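Local coordinates for protein putative gamma-glutamylcyclotransferase YkqA (PDB 2QIK) that probably acts as a gamma-glutamylcyclotransferase, an acyltransferase-type enzyme that would release gamma-glutamyl groups as a cyclic product, at residues A[1-13]-A[88-100]. Sequence-based numbering, arbitrary orientation.
Sequences MNSLLFVYGTLRK and DVGIKIALIYFMN
The Tyr8 ring meets the strand 90-98 by its edge: Tyr97 O lies in the ring plane, 2.7 Å from Tyr8 OH, and the phenol donates a hydrogen bond to it, tilted 30° from the carbonyl plane. Ile96 crosses this ring at about a right angle and also keeps to the edge, its CG1 3.7 Å from Tyr8 CE2. The Phe6 ring receives the terminal methyl of the same branch near its plane, with Ile96 CD1 3.6 Å from Phe6 CD1; the two side chains run side by side. Ile96 can serve both rings because CG1 is anti to the backbone N (chi1 -171°), which brings its end back to the segment 1-13. At the edge of the Tyr97 ring, in plane, sit Leu5 CD1, 3.9 Å from Tyr97 CE2, and a water that bridges Phe6 O to Tyr97 N. The Tyr97 hydroxyl is hydrogen-bonded to Asp72 of helix 65-74.

Strands 3-7 and 90-98 are the outermost of a five-stranded antiparallel sheet, and here they meet in parallel sense at a single bridge, Leu5 with Leu95, closing the sheet into a barrel-like form. Leu95 N donates to Leu4 O, and Phe6 N to Leu95 O at 2.8 Å. With the strand directions 58° apart, the pairing soon gives way to side chains and the water. Ala94 CB fits against Leu4 CB and Phe6 CB, at 3.9 and 4.0 Å.

Tyr8 begins the segment Tyr8-Leu11, inferred by similarity to bind substrate. A phenylalanine in its place would probably leave Tyr97 O without its phenolic donor and the ring less firmly fixed beside Ile96. From the bridged residue itself, Leu95 CD1 reaches back along strand 3-7 to Ser3 CB, 3.7 Å away.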
HETATM    1  N   MSE A   1     -10.012  16.693 -22.483  1.00 35.78           N
HETATM    2  CA  MSE A   1      -9.608  17.634 -21.394  1.00 33.43           C
HETATM    3  C   MSE A   1      -9.681  16.723 -20.200  1.00 25.19           C
HETATM    4  O   MSE A   1     -10.719  16.699 -19.520  1.00 24.80           O
HETATM    5  CB  MSE A   1     -10.639  18.701 -21.235  1.00 32.75           C
HETATM    6  CG  MSE A   1     -10.491  19.451 -19.887  1.00 40.08           C
HETATM    7 SE   MSE A   1     -12.302  19.526 -19.194  1.00 57.61          SE
HETATM    8  CE  MSE A   1     -13.169  20.392 -20.794  1.00 57.04           C
ATOM      9  N   ASN A   2      -8.662  15.887 -20.105  1.00 20.37           N
ATOM     10  CA  ASN A   2      -8.624  14.763 -19.113  1.00 18.23           C
ATOM     11  C   ASN A   2      -8.620  15.374 -17.751  1.00 15.79           C
ATOM     12  O   ASN A   2      -8.170  16.495 -17.545  1.00 19.69           O
ATOM     13  CB  ASN A   2      -7.350  13.899 -19.278  1.00 17.47           C
ATOM     14  CG  ASN A   2      -7.327  13.092 -20.499  1.00 19.66           C
ATOM     15  OD1 ASN A   2      -6.327  12.415 -20.825  1.00 26.42           O
ATOM     16  ND2 ASN A   2      -8.456  13.093 -21.192  1.00 19.30           N
ATOM     17  N   SER A   3      -9.098  14.614 -16.806  1.00 12.21           N
ATOM     18  CA  SER A   3      -9.172  15.088 -15.432  1.00 12.12           C
ATOM     19  C   SER A   3      -8.570  14.013 -14.522  1.00 10.25           C
ATOM     20  O   SER A   3      -8.929  12.832 -14.648  1.00 11.99           O
ATOM     21  CB  SER A   3     -10.632  15.246 -15.004  1.00 13.64           C
ATOM     22  OG  SER A   3     -11.325  16.185 -15.825  1.00 18.82           O
ATOM     23  N   LEU A   4      -7.788  14.424 -13.534  1.00  8.71           N
ATOM     24  CA  LEU A   4      -7.416  13.523 -12.472  1.00  8.38           C
ATOM     25  C   LEU A   4      -8.630  13.198 -11.634  1.00  7.74           C
ATOM     26  O   LEU A   4      -9.434  14.066 -11.309  1.00  8.50           O
ATOM     27  CB  LEU A   4      -6.286  14.055 -11.626  1.00  9.31           C
ATOM     28  CG  LEU A   4      -4.997  14.279 -12.355  1.00 10.50           C
ATOM     29  CD1 LEU A   4      -3.968  14.901 -11.363  1.00 15.52           C
ATOM     30  CD2 LEU A   4      -4.419  12.993 -12.912  1.00 13.69           C
ATOM     31  N   LEU A   5      -8.741  11.930 -11.265  1.00  7.24           N
ATOM     32  CA  LEU A   5      -9.866  11.376 -10.525  1.00  7.64           C
ATOM     33  C   LEU A   5      -9.356  10.492  -9.378  1.00  7.12           C
ATOM     34  O   LEU A   5      -8.559   9.582  -9.633  1.00  7.80           O
ATOM     35  CB  LEU A   5     -10.726  10.533 -11.461  1.00  7.72           C
ATOM     36  CG  LEU A   5     -11.857   9.751 -10.769  1.00  7.75           C
ATOM     37  CD1 LEU A   5     -12.921  10.634 -10.260  1.00 10.49           C
ATOM     38  CD2 LEU A   5     -12.436   8.738 -11.741  1.00  9.19           C
ATOM     39  N   PHE A   6      -9.759  10.833  -8.170  1.00  6.53           N
ATOM     40  CA  PHE A   6      -9.420  10.036  -6.982  1.00  6.29           C
ATOM     41  C   PHE A   6     -10.589   9.139  -6.651  1.00  6.50           C
ATOM     42  O   PHE A   6     -11.714   9.599  -6.475  1.00  8.01           O
ATOM     43  CB  PHE A   6      -9.128  10.995  -5.800  1.00  6.25           C
ATOM     44  CG  PHE A   6      -8.870  10.313  -4.484  1.00  6.13           C
ATOM     45  CD1 PHE A   6      -9.868  10.153  -3.569  1.00  7.38           C
ATOM     46  CD2 PHE A   6      -7.624   9.838  -4.162  1.00  6.68           C
ATOM     47  CE1 PHE A   6      -9.630   9.572  -2.313  1.00  8.28           C
ATOM     48  CE2 PHE A   6      -7.395   9.254  -2.940  1.00  7.47           C
ATOM     49  CZ  PHE A   6      -8.369   9.161  -2.039  1.00  6.67           C
ATOM     50  N   VAL A   7     -10.310   7.825  -6.591  1.00  6.81           N
ATOM     51  CA  VAL A   7     -11.325   6.846  -6.281  0.50  6.11           C
ATOM     52  C   VAL A   7     -10.952   6.096  -5.005  1.00  6.85           C
ATOM     53  O   VAL A   7      -9.810   5.777  -4.755  1.00  7.31           O
ATOM     54  CB  VAL A   7     -11.620   5.786  -7.400  0.50  7.18           C
ATOM     55  CG1 VAL A   7     -12.295   6.526  -8.599  0.50  7.68           C
ATOM     56  CG2 VAL A   7     -10.319   5.023  -7.793  0.50  3.88           C
ATOM     57  N   TYR A   8     -11.989   5.805  -4.227  1.00  7.26           N
ATOM     58  CA  TYR A   8     -11.816   5.258  -2.876  1.00  7.04           C
ATOM     59  C   TYR A   8     -12.703   4.046  -2.573  1.00  7.24           C
ATOM     60  O   TYR A   8     -12.553   3.423  -1.533  1.00  8.29           O
ATOM     61  CB  TYR A   8     -12.098   6.353  -1.809  1.00  7.92           C
ATOM     62  CG  TYR A   8     -13.473   6.958  -1.932  1.00  7.15           C
ATOM     63  CD1 TYR A   8     -14.566   6.308  -1.381  1.00  8.40           C
ATOM     64  CD2 TYR A   8     -13.686   8.117  -2.589  1.00  7.44           C
ATOM     65  CE1 TYR A   8     -15.833   6.792  -1.514  1.00  9.13           C
ATOM     66  CE2 TYR A   8     -14.954   8.621  -2.736  1.00  8.71           C
ATOM     67  CZ  TYR A   8     -16.034   7.968  -2.194  1.00  9.20           C
ATOM     68  OH  TYR A   8     -17.333   8.466  -2.281  1.00 11.00           O
ATOM     69  N   GLY A   9     -13.621   3.739  -3.483  1.00  6.40           N
ATOM     70  CA  GLY A   9     -14.601   2.730  -3.204  1.00  7.26           C
ATOM     71  C   GLY A   9     -14.713   1.698  -4.310  1.00  7.22           C
ATOM     72  O   GLY A   9     -13.750   1.026  -4.663  1.00  8.05           O
ATOM     73  N   THR A  10     -15.927   1.581  -4.841  1.00  7.94           N
ATOM     74  CA  THR A  10     -16.233   0.602  -5.860  1.00  8.90           C
ATOM     75  C   THR A  10     -15.557   0.787  -7.185  1.00  9.28           C
ATOM     76  O   THR A  10     -15.598  -0.117  -8.030  1.00  9.88           O
ATOM     77  CB  THR A  10     -17.754   0.489  -6.139  1.00 10.16           C
ATOM     78  OG1 THR A  10     -18.210   1.623  -6.865  1.00 11.93           O
ATOM     79  CG2 THR A  10     -18.551   0.334  -4.846  1.00 12.33           C
ATOM     80  N   LEU A  11     -14.926   1.922  -7.403  1.00  7.94           N
ATOM     81  CA  LEU A  11     -14.126   2.236  -8.594  1.00  8.31           C
ATOM     82  C   LEU A  11     -12.662   1.858  -8.461  1.00  8.76           C
ATOM     83  O   LEU A  11     -11.941   1.950  -9.448  1.00  9.54           O
ATOM     84  CB  LEU A  11     -14.234   3.688  -8.941  1.00  8.81           C
ATOM     85  CG  LEU A  11     -15.619   4.187  -9.367  1.00  9.42           C
ATOM     86  CD1 LEU A  11     -15.614   5.721  -9.493  1.00 11.94           C
ATOM     87  CD2 LEU A  11     -16.023   3.534 -10.655  1.00 11.44           C
ATOM     88  N   ARG A  12     -12.200   1.502  -7.254  1.00  7.21           N
ATOM     89  CA  ARG A  12     -10.820   1.109  -7.107  1.00  6.88           C
ATOM     90  C   ARG A  12     -10.531  -0.179  -7.916  1.00  7.98           C
ATOM     91  O   ARG A  12     -11.445  -0.955  -8.248  1.00  8.06           O
ATOM     92  CB  ARG A  12     -10.405   0.883  -5.632  1.00  7.27           C
ATOM     93  CG  ARG A  12     -10.338   2.196  -4.855  1.00  7.86           C
ATOM     94  CD  ARG A  12      -9.886   1.964  -3.406  1.00  7.97           C
ATOM     95  NE  ARG A  12      -8.518   1.488  -3.375  1.00  7.88           N
ATOM     96  CZ  ARG A  12      -7.866   1.251  -2.287  1.00  9.01           C
ATOM     97  NH1 ARG A  12      -8.363   1.500  -1.092  1.00  8.76           N
ATOM     98  NH2 ARG A  12      -6.654   0.733  -2.317  1.00 12.44           N
ATOM     99  N   LYS A  13      -9.269  -0.402  -8.188  1.00  8.46           N
ATOM    100  CA  LYS A  13      -8.872  -1.564  -8.985  1.00  8.74           C
ATOM    101  C   LYS A  13      -9.414  -2.805  -8.333  1.00  9.05           C
ATOM    102  O   LYS A  13      -9.370  -2.951  -7.120  1.00  8.92           O
ATOM    103  CB  LYS A  13      -7.332  -1.590  -9.108  1.00 13.01           C
ATOM    104  CG  LYS A  13      -6.808  -2.493 -10.171  1.00 14.68           C
ATOM    105  CD  LYS A  13      -5.237  -2.488 -10.112  1.00 15.53           C
ATOM    106  CE  LYS A  13      -4.698  -3.105 -11.352  1.00 19.98           C
ATOM    107  NZ  LYS A  13      -3.183  -3.120 -11.322  1.00 25.52           N
ATOM    108  N   ASP A  88       2.971   9.722  -3.344  1.00  9.56           N
ATOM    109  CA  ASP A  88       4.408   9.597  -3.063  1.00 10.96           C
ATOM    110  C   ASP A  88       5.251  10.580  -3.869  1.00 12.94           C
ATOM    111  O   ASP A  88       6.455  10.702  -3.557  1.00 15.98           O
ATOM    112  CB  ASP A  88       4.867   8.180  -3.337  1.00 11.00           C
ATOM    113  CG  ASP A  88       4.417   7.184  -2.320  1.00 10.27           C
ATOM    114  OD1 ASP A  88       3.674   7.519  -1.375  1.00 14.14           O
ATOM    115  OD2 ASP A  88       4.766   5.992  -2.473  1.00 10.78           O
ATOM    116  N   VAL A  89       4.682  11.225  -4.901  1.00 11.95           N
ATOM    117  CA  VAL A  89       5.398  12.162  -5.707  1.00 14.90           C
ATOM    118  C   VAL A  89       4.747  13.541  -5.795  1.00 16.41           C
ATOM    119  O   VAL A  89       5.089  14.407  -6.652  1.00 22.07           O
ATOM    120  CB  VAL A  89       5.631  11.593  -7.079  1.00 16.80           C
ATOM    121  CG1 VAL A  89       6.458  10.338  -7.059  1.00 20.27           C
ATOM    122  CG2 VAL A  89       4.279  11.367  -7.832  1.00 20.01           C
ATOM    123  N   GLY A  90       4.202  13.935  -4.731  1.00 14.71           N
ATOM    124  CA  GLY A  90       3.630  15.225  -4.616  1.00 14.78           C
ATOM    125  C   GLY A  90       2.141  15.278  -4.456  1.00 12.31           C
ATOM    126  O   GLY A  90       1.442  14.316  -4.498  1.00 14.91           O
ATOM    127  N   ILE A  91       1.676  16.520  -4.330  1.00 11.86           N
ATOM    128  CA  ILE A  91       0.269  16.822  -4.112  1.00 11.07           C
ATOM    129  C   ILE A  91      -0.361  17.133  -5.409  1.00 11.34           C
ATOM    130  O   ILE A  91       0.167  17.948  -6.159  1.00 14.72           O
ATOM    131  CB  ILE A  91       0.155  17.879  -2.964  1.00 14.85           C
ATOM    132  CG1 ILE A  91       0.761  17.126  -1.713  1.00 19.13           C
ATOM    133  CG2 ILE A  91      -1.256  18.214  -2.730  1.00 18.75           C
ATOM    134  CD1 ILE A  91       0.811  17.838  -0.414  1.00 20.54           C
ATOM    135  N   LYS A  92      -1.553  16.560  -5.663  1.00 10.54           N
ATOM    136  CA  LYS A  92      -2.281  16.633  -6.935  0.50 11.53           C
ATOM    137  C   LYS A  92      -3.690  17.122  -6.661  1.00 10.02           C
ATOM    138  O   LYS A  92      -4.268  16.757  -5.659  1.00 13.86           O
ATOM    139  CB  LYS A  92      -2.365  15.214  -7.569  0.50 11.46           C
ATOM    140  CG  LYS A  92      -1.028  14.640  -7.907  0.50 15.00           C
ATOM    141  CD  LYS A  92      -1.157  13.443  -8.798  0.50 13.26           C
ATOM    142  CE  LYS A  92       0.251  12.844  -9.175  0.50 15.17           C
ATOM    143  NZ  LYS A  92       1.047  13.659 -10.136  0.50 20.50           N
ATOM    144  N   ILE A  93      -4.339  17.780  -7.590  1.00 11.19           N
ATOM    145  CA  ILE A  93      -5.753  18.125  -7.453  1.00  8.85           C
ATOM    146  C   ILE A  93      -6.542  17.107  -8.300  1.00  9.10           C
ATOM    147  O   ILE A  93      -6.268  16.884  -9.454  1.00 10.77           O
ATOM    148  CB  ILE A  93      -6.031  19.573  -7.896  1.00 11.40           C
ATOM    149  CG1 ILE A  93      -5.293  20.563  -7.003  1.00 14.20           C
ATOM    150  CG2 ILE A  93      -7.464  19.852  -7.926  1.00 12.00           C
ATOM    151  CD1 ILE A  93      -5.358  21.984  -7.398  1.00 16.04           C
ATOM    152  N   ALA A  94      -7.570  16.521  -7.700  1.00  8.03           N
ATOM    153  CA  ALA A  94      -8.381  15.497  -8.367  1.00  7.21           C
ATOM    154  C   ALA A  94      -9.832  15.615  -8.019  1.00  6.67           C
ATOM    155  O   ALA A  94     -10.195  16.037  -6.946  1.00  8.65           O
ATOM    156  CB  ALA A  94      -7.835  14.108  -8.001  1.00  8.11           C
ATOM    157  N   LEU A  95     -10.685  15.131  -8.936  1.00  7.71           N
ATOM    158  CA  LEU A  95     -12.092  14.996  -8.688  1.00  7.63           C
ATOM    159  C   LEU A  95     -12.338  13.861  -7.710  1.00  7.01           C
ATOM    160  O   LEU A  95     -11.618  12.873  -7.652  1.00  8.57           O
ATOM    161  CB  LEU A  95     -12.768  14.587  -9.985  1.00  8.39           C
ATOM    162  CG  LEU A  95     -12.878  15.684 -11.008  1.00 13.93           C
ATOM    163  CD1 LEU A  95     -13.302  15.115 -12.382  1.00 14.78           C
ATOM    164  CD2 LEU A  95     -13.915  16.758 -10.542  1.00 14.49           C
ATOM    165  N   ILE A  96     -13.443  13.982  -6.992  1.00  7.31           N
ATOM    166  CA  ILE A  96     -13.889  12.914  -6.061  1.00  7.35           C
ATOM    167  C   ILE A  96     -15.409  12.958  -6.036  1.00  8.48           C
ATOM    168  O   ILE A  96     -15.986  14.047  -6.031  1.00 10.40           O
ATOM    169  CB  ILE A  96     -13.286  13.075  -4.671  1.00  6.98           C
ATOM    170  CG1 ILE A  96     -13.574  11.865  -3.784  1.00  8.31           C
ATOM    171  CG2 ILE A  96     -13.715  14.369  -4.020  1.00  9.91           C
ATOM    172  CD1 ILE A  96     -12.832  11.933  -2.413  1.00  8.26           C
ATOM    173  N   TYR A  97     -16.055  11.784  -6.009  1.00  8.99           N
ATOM    174  CA  TYR A  97     -17.492  11.656  -5.902  1.00  9.29           C
ATOM    175  C   TYR A  97     -17.869  11.406  -4.468  1.00  9.92           C
ATOM    176  O   TYR A  97     -17.217  10.664  -3.766  1.00 11.00           O
ATOM    177  CB  TYR A  97     -17.997  10.502  -6.804  1.00 10.21           C
ATOM    178  CG  TYR A  97     -17.984  10.836  -8.284  1.00 10.54           C
ATOM    179  CD1 TYR A  97     -19.124  11.261  -8.928  1.00 12.68           C
ATOM    180  CD2 TYR A  97     -16.825  10.754  -9.026  1.00 11.05           C
ATOM    181  CE1 TYR A  97     -19.115  11.585 -10.300  1.00 13.94           C
ATOM    182  CE2 TYR A  97     -16.796  11.085 -10.391  1.00 12.91           C
ATOM    183  CZ  TYR A  97     -17.948  11.540 -10.999  1.00 13.47           C
ATOM    184  OH  TYR A  97     -17.847  11.796 -12.334  1.00 16.12           O
ATOM    185  N   PHE A  98     -19.017  11.935  -4.073  1.00 11.35           N
ATOM    186  CA  PHE A  98     -19.519  11.744  -2.680  1.00 12.55           C
ATOM    187  C   PHE A  98     -21.014  11.746  -2.666  1.00 14.03           C
ATOM    188  O   PHE A  98     -21.638  12.398  -3.482  1.00 13.94           O
ATOM    189  CB  PHE A  98     -18.940  12.861  -1.731  1.00 14.20           C
ATOM    190  CG  PHE A  98     -19.387  14.255  -2.105  1.00 14.47           C
ATOM    191  CD1 PHE A  98     -20.511  14.838  -1.485  1.00 20.15           C
ATOM    192  CD2 PHE A  98     -18.627  15.049  -2.980  1.00 15.50           C
ATOM    193  CE1 PHE A  98     -20.893  16.146  -1.769  1.00 20.28           C
ATOM    194  CE2 PHE A  98     -19.036  16.333  -3.288  1.00 18.35           C
ATOM    195  CZ  PHE A  98     -20.157  16.884  -2.684  1.00 21.31           C
HETATM  196  N   MSE A  99     -21.597  10.999  -1.743  1.00 16.92           N
HETATM  197  CA  MSE A  99     -23.053  11.113  -1.519  1.00 25.19           C
HETATM  198  C   MSE A  99     -23.231  11.784  -0.158  1.00 24.59           C
HETATM  199  O   MSE A  99     -22.729  11.212   0.855  1.00 28.31           O
HETATM  200  CB  MSE A  99     -23.718   9.728  -1.474  1.00 27.39           C
HETATM  201  CG  MSE A  99     -23.023   8.448  -0.952  1.00 32.57           C
HETATM  202 SE   MSE A  99     -23.954   6.783  -0.075  1.00 45.90          SE
HETATM  203  CE  MSE A  99     -23.221   5.127  -0.932  1.00 38.63           C
ATOM    204  N   ASN A 100     -23.929  12.884  -0.045  1.00 29.68           N
ATOM    205  CA  ASN A 100     -24.347  13.407   1.310  1.00 29.78           C
ATOM    206  C   ASN A 100     -25.261  12.462   2.063  1.00 30.01           C
ATOM    207  O   ASN A 100     -26.034  11.703   1.451  1.00 28.91           O
ATOM    208  CB  ASN A 100     -25.036  14.769   1.201  1.00 32.26           C
ATOM    209  CG  ASN A 100     -26.189  14.952   2.224  1.00 34.69           C
ATOM    210  OD1 ASN A 100     -27.374  15.070   1.852  1.00 44.90           O
ATOM    211  ND2 ASN A 100     -25.845  14.971   3.496  1.00 40.09           N
TER
HETATM  212  O   HOH W   1     -14.495   9.355  -6.401  1.00  9.98           O